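Local coordinates for protein agglutinin (Narcissus pseudonarcissus, PDB 3DZW) that binds mannose-containing sugars such as alpha-1,3-linked mannobiose, as a monocot mannose-binding lectin whose chains pair by exchanging C-terminal strands, at the interface of chains A and B. Sequence-based numbering; all coordinates share one arbitrary frame. Chains: chain A/B, Agglutinin.

The three contacts are patches of one two-fold interface between chains A and B. Their C-alpha centres lie about 14 Å apart for contacts 1 and 2, 11 Å for contacts 2 and 3, and 21 Å for contacts 1 and 3. Strand 94-98 contributes to all three contacts, and strand 100-103 of the opposite chain joins it in contacts 1 and 3: B:Trp102 enters chain A in contact 1, and A:Trp102 lies on chain B in contact 3. Strand 84-88 links contacts 2 and 3. C-terminal exchange thus flanks a central symmetric seam, consistent with the strand-exchanged dimer known in this lectin family, within the deposited tetramer.

Contact 1: the interface of chains A and B. Residues chain A 33, 41, 73, 93-94; chain B 102, 104, 106.
B:Thr104 lies between A:Val94 and A:Trp41, where the C-terminal segment of chain B enters the core of chain A. The polar contacts hold its backbone and hydroxyl. B:Thr104 N donates to A:Val94 O at 3.0 Å, and A:Val94 N returns a bond to the hydroxyl B:Thr104 OG1 at 3.2 Å. That hydroxyl also donates to the amide oxygen A:Asn93 OD1 in its carbonyl plane. B:Thr106 N reaches the same oxygen from above the plane, 62° out of it, so two donors from chain B grip one acceptor. The hydroxyls of B:Thr104 and B:Thr106 are themselves hydrogen bonded, OG1 to OG1, at 2.9 Å.

The methyl contact uses the other branch of B:Thr104. With OG1 between the backbone N and the carbonyl carbon (chi1 51°), CG2 is left to cover the A:Trp41 indole, 3.8 Å from the centroids of both its rings, while its other flank meets A:Val94 CB. B:Thr106 meets A:Leu33 CD2 tip to tip, and its CG2 packs against A:Trp41 CB.

Aromatic contacts are made at edges. A:Trp41 and A:Trp73 each approach B:Trp102 tip to tip, forming a tryptophan cluster with two members from one chain and one from the other. B:Trp102 CZ2 lies at the edge of the A:Trp73 ring, in its plane, 3.7 Å from A:Trp73 CH2. The same B:Trp102 CZ2 carbon is 3.9 Å from A:Trp41 CZ2.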
loop_
_atom_site.group_PDB
_atom_site.type_symbol
_atom_site.label_atom_id
_atom_site.label_comp_id
_atom_site.label_asym_id
_atom_site.label_seq_id
_atom_site.Cartn_x
_atom_site.Cartn_y
_atom_site.Cartn_z
ATOM N N LEU A 33 -17.769 4.548 -7.977
ATOM C CA LEU A 33 -17.166 4.043 -6.749
ATOM C C LEU A 33 -17.719 2.660 -6.494
ATOM O O LEU A 33 -18.949 2.485 -6.394
ATOM C CB LEU A 33 -17.491 4.944 -5.555
ATOM C CG LEU A 33 -16.975 4.474 -4.170
ATOM C CD1 LEU A 33 -15.452 4.383 -4.143
ATOM C CD2 LEU A 33 -17.469 5.392 -3.065
ATOM N N TRP A 41 -21.836 4.583 -5.790
ATOM C CA TRP A 41 -21.961 5.992 -6.200
ATOM C C TRP A 41 -21.453 6.148 -7.619
ATOM O O TRP A 41 -20.532 5.435 -8.040
ATOM C CB TRP A 41 -21.176 6.916 -5.260
ATOM C CG TRP A 41 -21.339 8.419 -5.557
ATOM C CD1 TRP A 41 -22.230 9.278 -4.975
ATOM C CD2 TRP A 41 -20.584 9.205 -6.498
ATOM N NE1 TRP A 41 -22.078 10.549 -5.495
ATOM C CE2 TRP A 41 -21.082 10.530 -6.434
ATOM C CE3 TRP A 41 -19.547 8.916 -7.395
ATOM C CZ2 TRP A 41 -20.567 11.565 -7.225
ATOM C CZ3 TRP A 41 -19.038 9.947 -8.183
ATOM C CH2 TRP A 41 -19.552 11.256 -8.090
ATOM N N TRP A 73 -19.576 16.822 -16.073
ATOM C CA TRP A 73 -19.878 16.695 -14.650
ATOM C C TRP A 73 -18.829 17.436 -13.857
ATOM O O TRP A 73 -17.652 17.468 -14.248
ATOM C CB TRP A 73 -19.905 15.227 -14.193
ATOM C CG TRP A 73 -20.277 15.068 -12.698
ATOM C CD1 TRP A 73 -21.524 14.855 -12.184
ATOM C CD2 TRP A 73 -19.383 15.144 -11.563
ATOM N NE1 TRP A 73 -21.469 14.780 -10.805
ATOM C CE2 TRP A 73 -20.169 14.955 -10.398
ATOM C CE3 TRP A 73 -18.001 15.351 -11.419
ATOM C CZ2 TRP A 73 -19.614 14.963 -9.105
ATOM C CZ3 TRP A 73 -17.454 15.359 -10.130
ATOM C CH2 TRP A 73 -18.265 15.166 -8.995
ATOM N N ASN A 93 -15.496 7.010 2.076
ATOM C CA ASN A 93 -15.955 8.277 1.580
ATOM C C ASN A 93 -14.909 8.796 0.588
ATOM O O ASN A 93 -13.723 8.460 0.703
ATOM C CB ASN A 93 -16.148 9.264 2.747
ATOM C CG ASN A 93 -17.236 10.365 2.460
ATOM O OD1 ASN A 93 -17.848 10.405 1.385
ATOM N ND2 ASN A 93 -17.480 11.225 3.458
ATOM N N VAL A 94 -15.359 9.572 -0.411
ATOM C CA VAL A 94 -14.472 10.218 -1.393
ATOM C C VAL A 94 -14.645 11.714 -1.086
ATOM O O VAL A 94 -15.756 12.253 -1.216
ATOM C CB VAL A 94 -14.826 9.888 -2.820
ATOM C CG1 VAL A 94 -13.930 10.657 -3.780
ATOM C CG2 VAL A 94 -14.704 8.372 -3.069
ATOM N N TRP B 102 -16.230 19.109 -0.571
ATOM C CA TRP B 102 -17.239 18.265 -1.194
ATOM C C TRP B 102 -16.977 16.817 -0.851
ATOM O O TRP B 102 -15.853 16.456 -0.548
ATOM C CB TRP B 102 -17.205 18.475 -2.724
ATOM C CG TRP B 102 -18.050 17.507 -3.538
ATOM C CD1 TRP B 102 -19.344 17.669 -3.916
ATOM C CD2 TRP B 102 -17.631 16.237 -4.070
ATOM N NE1 TRP B 102 -19.765 16.583 -4.648
ATOM C CE2 TRP B 102 -18.732 15.690 -4.754
ATOM C CE3 TRP B 102 -16.435 15.514 -4.029
ATOM C CZ2 TRP B 102 -18.673 14.445 -5.399
ATOM C CZ3 TRP B 102 -16.377 14.272 -4.672
ATOM C CH2 TRP B 102 -17.488 13.756 -5.344
ATOM N N THR B 104 -18.749 12.458 -1.517
ATOM C CA THR B 104 -19.757 11.539 -2.077
ATOM C C THR B 104 -20.809 11.121 -1.029
ATOM O O THR B 104 -21.924 10.699 -1.390
ATOM C CB THR B 104 -19.114 10.267 -2.662
ATOM O OG1 THR B 104 -18.241 9.688 -1.692
ATOM C CG2 THR B 104 -18.313 10.583 -3.934
ATOM N N THR B 106 -20.534 8.598 1.096
ATOM C CA THR B 106 -20.576 7.134 1.121
ATOM C C THR B 106 -19.787 6.505 2.303
ATOM O O THR B 106 -19.446 5.310 2.265
ATOM C CB THR B 106 -20.044 6.570 -0.210
ATOM O OG1 THR B 106 -18.738 7.099 -0.468
ATOM C CG2 THR B 106 -20.971 6.952 -1.367
#

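Contact 2: the interface of chains A and B. Residues chain A 2-3, 85, 87, 89, 97; chain B 2-3, 5, 85, 87.
A:Asn2 and B:Asn2 face each other just ahead of the extended strands 3-5, with the same backbone torsions in both chains (phi -104°, psi -1°). Each carboxamide has its CG between the backbone N and the carbonyl carbon (chi1 61°), and the two reach toward each other tip to tip. Their planes are nearly coplanar. Each ND2 donates to the opposite OD1 at 3.1 Å, using an in-plane lone pair, so a closed pair of reciprocal amide bonds fixes the rotation of both groups.

Apolar branches meet beside this pair. The terminal methyl A:Ile3 CD1 points at B:Val87 CG1, 3.6 Å away, and the symmetric contact joins B:Ile3 to A:Val87. A:Tyr97 offers a ring face to B:Val85, whose side chain crosses it at about a right angle; CG1 sits over the face, displaced toward the rim, 3.8 Å from the ring centroid.

B:Tyr5 brings its hydroxyl end against the aliphatic stem of A:Gln89, with OH 3.5 Å from CG, and its CE2 lies 3.6 Å from the amide carbon CD. The A:Gln89 chain is extended beyond CG, and its OE1 accepts a 2.6 Å bond from A:Tyr97 OH, which ties together two residues of a mannose pocket. The seam therefore joins the chains about their symmetry axis and probably helps to steady a sugar site of each.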
loop_
_atom_site.group_PDB
_atom_site.type_symbol
_atom_site.label_atom_id
_atom_site.label_comp_id
_atom_site.label_asym_id
_atom_site.label_seq_id
_atom_site.Cartn_x
_atom_site.Cartn_y
_atom_site.Cartn_z
ATOM N N ASN A 2 -4.301 6.256 -3.287
ATOM C CA ASN A 2 -5.580 6.668 -2.680
ATOM C C ASN A 2 -5.863 8.175 -2.846
ATOM O O ASN A 2 -6.918 8.657 -2.411
ATOM C CB ASN A 2 -5.665 6.270 -1.176
ATOM C CG ASN A 2 -4.575 6.921 -0.315
ATOM O OD1 ASN A 2 -3.545 7.372 -0.822
ATOM N ND2 ASN A 2 -4.797 6.943 0.994
ATOM N N ILE A 3 -4.921 8.915 -3.487
ATOM C CA ILE A 3 -5.070 10.374 -3.677
ATOM C C ILE A 3 -4.842 10.853 -5.105
ATOM O O ILE A 3 -3.899 10.398 -5.796
ATOM C CB ILE A 3 -4.065 11.173 -2.767
ATOM C CG1 ILE A 3 -4.228 10.805 -1.303
ATOM C CG2 ILE A 3 -4.221 12.711 -2.971
ATOM C CD1 ILE A 3 -3.215 11.533 -0.374
ATOM N N VAL A 85 -6.584 18.204 -2.680
ATOM C CA VAL A 85 -6.491 16.746 -2.802
ATOM C C VAL A 85 -7.873 16.088 -2.827
ATOM O O VAL A 85 -8.772 16.516 -2.122
ATOM C CB VAL A 85 -5.656 16.069 -1.643
ATOM C CG1 VAL A 85 -4.172 16.442 -1.740
ATOM C CG2 VAL A 85 -6.235 16.404 -0.256
ATOM N N VAL A 87 -9.396 12.526 -2.070
ATOM C CA VAL A 87 -9.006 11.301 -1.379
ATOM C C VAL A 87 -10.066 10.208 -1.285
ATOM O O VAL A 87 -11.189 10.475 -0.886
ATOM C CB VAL A 87 -8.606 11.641 0.108
ATOM C CG1 VAL A 87 -8.103 10.393 0.849
ATOM C CG2 VAL A 87 -7.563 12.760 0.165
ATOM N N GLN A 89 -10.953 7.584 0.846
ATOM C CA GLN A 89 -10.637 7.283 2.265
ATOM C C GLN A 89 -10.875 5.843 2.742
ATOM O O GLN A 89 -11.637 5.086 2.150
ATOM C CB GLN A 89 -11.431 8.261 3.170
ATOM C CG GLN A 89 -11.147 9.747 2.850
ATOM C CD GLN A 89 -11.865 10.735 3.770
ATOM O OE1 GLN A 89 -11.570 11.935 3.748
ATOM N NE2 GLN A 89 -12.788 10.238 4.588
ATOM N N TYR A 97 -10.337 18.058 -0.175
ATOM C CA TYR A 97 -9.825 18.937 0.900
ATOM C C TYR A 97 -8.912 20.012 0.332
ATOM O O TYR A 97 -8.202 19.775 -0.639
ATOM C CB TYR A 97 -9.009 18.164 1.926
ATOM C CG TYR A 97 -9.723 17.105 2.739
ATOM C CD1 TYR A 97 -9.735 15.776 2.326
ATOM C CD2 TYR A 97 -10.332 17.422 3.954
ATOM C CE1 TYR A 97 -10.367 14.787 3.081
ATOM C CE2 TYR A 97 -10.966 16.443 4.720
ATOM C CZ TYR A 97 -10.979 15.126 4.280
ATOM O OH TYR A 97 -11.608 14.150 5.044
ATOM N N ASN B 2 -0.677 6.655 4.868
ATOM C CA ASN B 2 -0.046 7.927 4.467
ATOM C C ASN B 2 -0.821 9.162 4.968
ATOM O O ASN B 2 -0.389 10.299 4.732
ATOM C CB ASN B 2 0.158 8.013 2.925
ATOM C CG ASN B 2 -1.154 7.940 2.135
ATOM O OD1 ASN B 2 -2.179 7.475 2.640
ATOM N ND2 ASN B 2 -1.110 8.378 0.882
ATOM N N ILE B 3 -1.961 8.935 5.672
ATOM C CA ILE B 3 -2.801 10.042 6.176
ATOM C C ILE B 3 -3.172 9.935 7.650
ATOM O O ILE B 3 -3.516 8.838 8.151
ATOM C CB ILE B 3 -4.153 10.142 5.376
ATOM C CG1 ILE B 3 -3.906 10.294 3.886
ATOM C CG2 ILE B 3 -5.038 11.308 5.912
ATOM C CD1 ILE B 3 -5.218 10.341 3.052
ATOM N N TYR B 5 -5.917 11.507 9.875
ATOM C CA TYR B 5 -7.197 12.252 9.789
ATOM C C TYR B 5 -7.487 13.058 11.034
ATOM O O TYR B 5 -7.029 12.708 12.125
ATOM C CB TYR B 5 -8.367 11.281 9.519
ATOM C CG TYR B 5 -8.321 10.597 8.161
ATOM C CD1 TYR B 5 -7.646 9.397 7.984
ATOM C CD2 TYR B 5 -8.973 11.153 7.060
ATOM C CE1 TYR B 5 -7.609 8.764 6.722
ATOM C CE2 TYR B 5 -8.937 10.533 5.800
ATOM C CZ TYR B 5 -8.261 9.344 5.643
ATOM O OH TYR B 5 -8.233 8.736 4.407
ATOM N N VAL B 85 -6.943 16.883 6.976
ATOM C CA VAL B 85 -6.036 15.748 6.780
ATOM C C VAL B 85 -4.569 16.186 6.778
ATOM O O VAL B 85 -4.241 17.237 6.255
ATOM C CB VAL B 85 -6.304 14.952 5.441
ATOM C CG1 VAL B 85 -7.647 14.217 5.493
ATOM C CG2 VAL B 85 -6.206 15.869 4.207
ATOM N N VAL B 87 -1.136 14.793 5.415
ATOM C CA VAL B 87 -0.671 13.801 4.453
ATOM C C VAL B 87 0.835 13.737 4.217
ATOM O O VAL B 87 1.462 14.757 3.975
ATOM C CB VAL B 87 -1.314 14.093 3.043
ATOM C CG1 VAL B 87 -0.922 13.018 2.017
ATOM C CG2 VAL B 87 -2.837 14.218 3.138
#

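Contact 3: the interface of chains A and B. Residues chain A 83-84, 99-103; chain B 95-97.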
loop_
_atom_site.group_PDB
_atom_site.type_symbol
_atom_site.label_atom_id
_atom_site.label_comp_id
_atom_site.label_asym_id
_atom_site.label_seq_id
_atom_site.Cartn_x
_atom_site.Cartn_y
_atom_site.Cartn_z
ATOM N N ASN A 83 -3.562 24.549 -3.701
ATOM C CA ASN A 83 -3.286 23.109 -3.693
ATOM C C ASN A 83 -4.395 22.349 -2.990
ATOM O O ASN A 83 -4.750 22.668 -1.849
ATOM C CB ASN A 83 -1.934 22.845 -3.025
ATOM C CG ASN A 83 -0.750 23.429 -3.832
ATOM O OD1 ASN A 83 -0.481 23.009 -4.955
ATOM N ND2 ASN A 83 -0.032 24.358 -3.230
ATOM N N TYR A 84 -4.940 21.334 -3.678
ATOM C CA TYR A 84 -6.043 20.520 -3.170
ATOM C C TYR A 84 -5.775 19.040 -3.355
ATOM O O TYR A 84 -4.872 18.657 -4.094
ATOM C CB TYR A 84 -7.333 20.853 -3.921
ATOM C CG TYR A 84 -7.795 22.299 -3.847
ATOM C CD1 TYR A 84 -7.256 23.271 -4.687
ATOM C CD2 TYR A 84 -8.814 22.682 -2.978
ATOM C CE1 TYR A 84 -7.696 24.608 -4.629
ATOM C CE2 TYR A 84 -9.256 24.015 -2.920
ATOM C CZ TYR A 84 -8.692 24.959 -3.749
ATOM O OH TYR A 84 -9.130 26.270 -3.696
ATOM N N THR A 99 -7.717 24.709 0.884
ATOM C CA THR A 99 -6.370 24.628 0.301
ATOM C C THR A 99 -5.325 24.193 1.366
ATOM O O THR A 99 -5.691 23.852 2.498
ATOM C CB THR A 99 -5.959 25.970 -0.345
ATOM O OG1 THR A 99 -4.732 25.808 -1.063
ATOM C CG2 THR A 99 -5.801 27.063 0.718
ATOM N N ALA A 100 -4.036 24.196 0.993
ATOM C CA ALA A 100 -2.949 23.803 1.928
ATOM C C ALA A 100 -2.785 24.878 3.015
ATOM O O ALA A 100 -2.624 26.058 2.702
ATOM C CB ALA A 100 -1.659 23.588 1.191
ATOM N N ARG A 101 -2.820 24.453 4.280
ATOM C CA ARG A 101 -2.714 25.371 5.430
ATOM C C ARG A 101 -1.289 25.466 5.998
ATOM O O ARG A 101 -0.890 26.516 6.523
ATOM C CB ARG A 101 -3.672 24.920 6.527
ATOM C CG ARG A 101 -5.102 24.719 6.036
ATOM C CD ARG A 101 -6.013 24.237 7.119
ATOM N NE ARG A 101 -6.233 25.246 8.163
ATOM C CZ ARG A 101 -7.176 26.206 8.119
ATOM N NH1 ARG A 101 -7.286 27.064 9.129
ATOM N NH2 ARG A 101 -8.011 26.318 7.067
ATOM N N TRP A 102 -0.532 24.369 5.894
ATOM C CA TRP A 102 0.829 24.300 6.405
ATOM C C TRP A 102 1.566 23.158 5.745
ATOM O O TRP A 102 0.944 22.217 5.283
ATOM C CB TRP A 102 0.789 24.107 7.937
ATOM C CG TRP A 102 2.125 23.799 8.595
ATOM C CD1 TRP A 102 3.012 24.694 9.103
ATOM C CD2 TRP A 102 2.699 22.498 8.812
ATOM N NE1 TRP A 102 4.105 24.038 9.621
ATOM C CE2 TRP A 102 3.936 22.689 9.453
ATOM C CE3 TRP A 102 2.283 21.194 8.523
ATOM C CZ2 TRP A 102 4.770 21.620 9.815
ATOM C CZ3 TRP A 102 3.116 20.126 8.883
ATOM C CH2 TRP A 102 4.340 20.351 9.520
ATOM N N ALA A 103 2.901 23.249 5.689
ATOM C CA ALA A 103 3.732 22.189 5.095
ATOM C C ALA A 103 5.172 22.228 5.614
ATOM O O ALA A 103 5.679 23.290 6.004
ATOM C CB ALA A 103 3.723 22.290 3.579
ATOM N N VAL B 95 1.943 17.731 4.351
ATOM C CA VAL B 95 1.016 18.860 4.215
ATOM C C VAL B 95 -0.351 18.704 4.901
ATOM O O VAL B 95 -0.942 17.629 4.887
ATOM C CB VAL B 95 0.731 19.108 2.688
ATOM C CG1 VAL B 95 -0.059 20.392 2.471
ATOM C CG2 VAL B 95 2.021 19.154 1.895
ATOM N N ILE B 96 -0.848 19.806 5.484
ATOM C CA ILE B 96 -2.173 19.841 6.103
ATOM C C ILE B 96 -3.152 20.495 5.125
ATOM O O ILE B 96 -2.902 21.629 4.653
ATOM C CB ILE B 96 -2.205 20.648 7.394
ATOM C CG1 ILE B 96 -1.345 19.994 8.468
ATOM C CG2 ILE B 96 -3.647 20.772 7.905
ATOM C CD1 ILE B 96 -1.240 20.814 9.741
ATOM N N TYR B 97 -4.255 19.792 4.809
ATOM C CA TYR B 97 -5.306 20.311 3.906
ATOM C C TYR B 97 -6.652 20.359 4.611
ATOM O O TYR B 97 -6.945 19.514 5.449
ATOM C CB TYR B 97 -5.484 19.431 2.677
ATOM C CG TYR B 97 -4.317 19.314 1.720
ATOM C CD1 TYR B 97 -3.394 18.279 1.843
ATOM C CD2 TYR B 97 -4.172 20.201 0.653
ATOM C CE1 TYR B 97 -2.329 18.146 0.951
ATOM C CE2 TYR B 97 -3.114 20.078 -0.249
ATOM C CZ TYR B 97 -2.195 19.048 -0.096
ATOM O OH TYR B 97 -1.143 18.924 -0.994
HETATM O O HOH W 1 -2.128 19.244 -3.795
#
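B:Ile96 is held against A:Arg101 and A:Trp102 where strand 100-103 of chain A adds antiparallel to strand 94-98 of chain B. This is the tight part of the contact. The backbone bonds of the antiparallel bridge run from A:Arg101 N to B:Ile96 O, at 2.9 Å, and from B:Ile96 N to A:Trp102 O, at 3.0 Å. The side chain of B:Ile96 has CG1 anti to the carbonyl carbon (chi1 -65°), and this branch carries CD1 to A:Trp102 CE3, 3.7 Å away at the benzene part of the indole. B:Val95 spreads its two methyls between neighbours, CG1 against the A:Ala100 methyl and CG2 against that of A:Ala103.

Toward A:Asn83 and A:Tyr84 the fit is looser and partly mediated by water. The ring of B:Tyr97 turns an edge to the A:Asn83 carbonyl, whose oxygen lies in the ring plane 3.5 Å from CE2. In chain A that oxygen accepts from A:Thr99 OG1, and A:Asn83 N donates to the same hydroxyl, an exchange that probably helps to hold the loop facing the tyrosine. A water completes the link, 3.0 Å from the phenol oxygen B:Tyr97 OH and 2.8 Å from A:Tyr84 O.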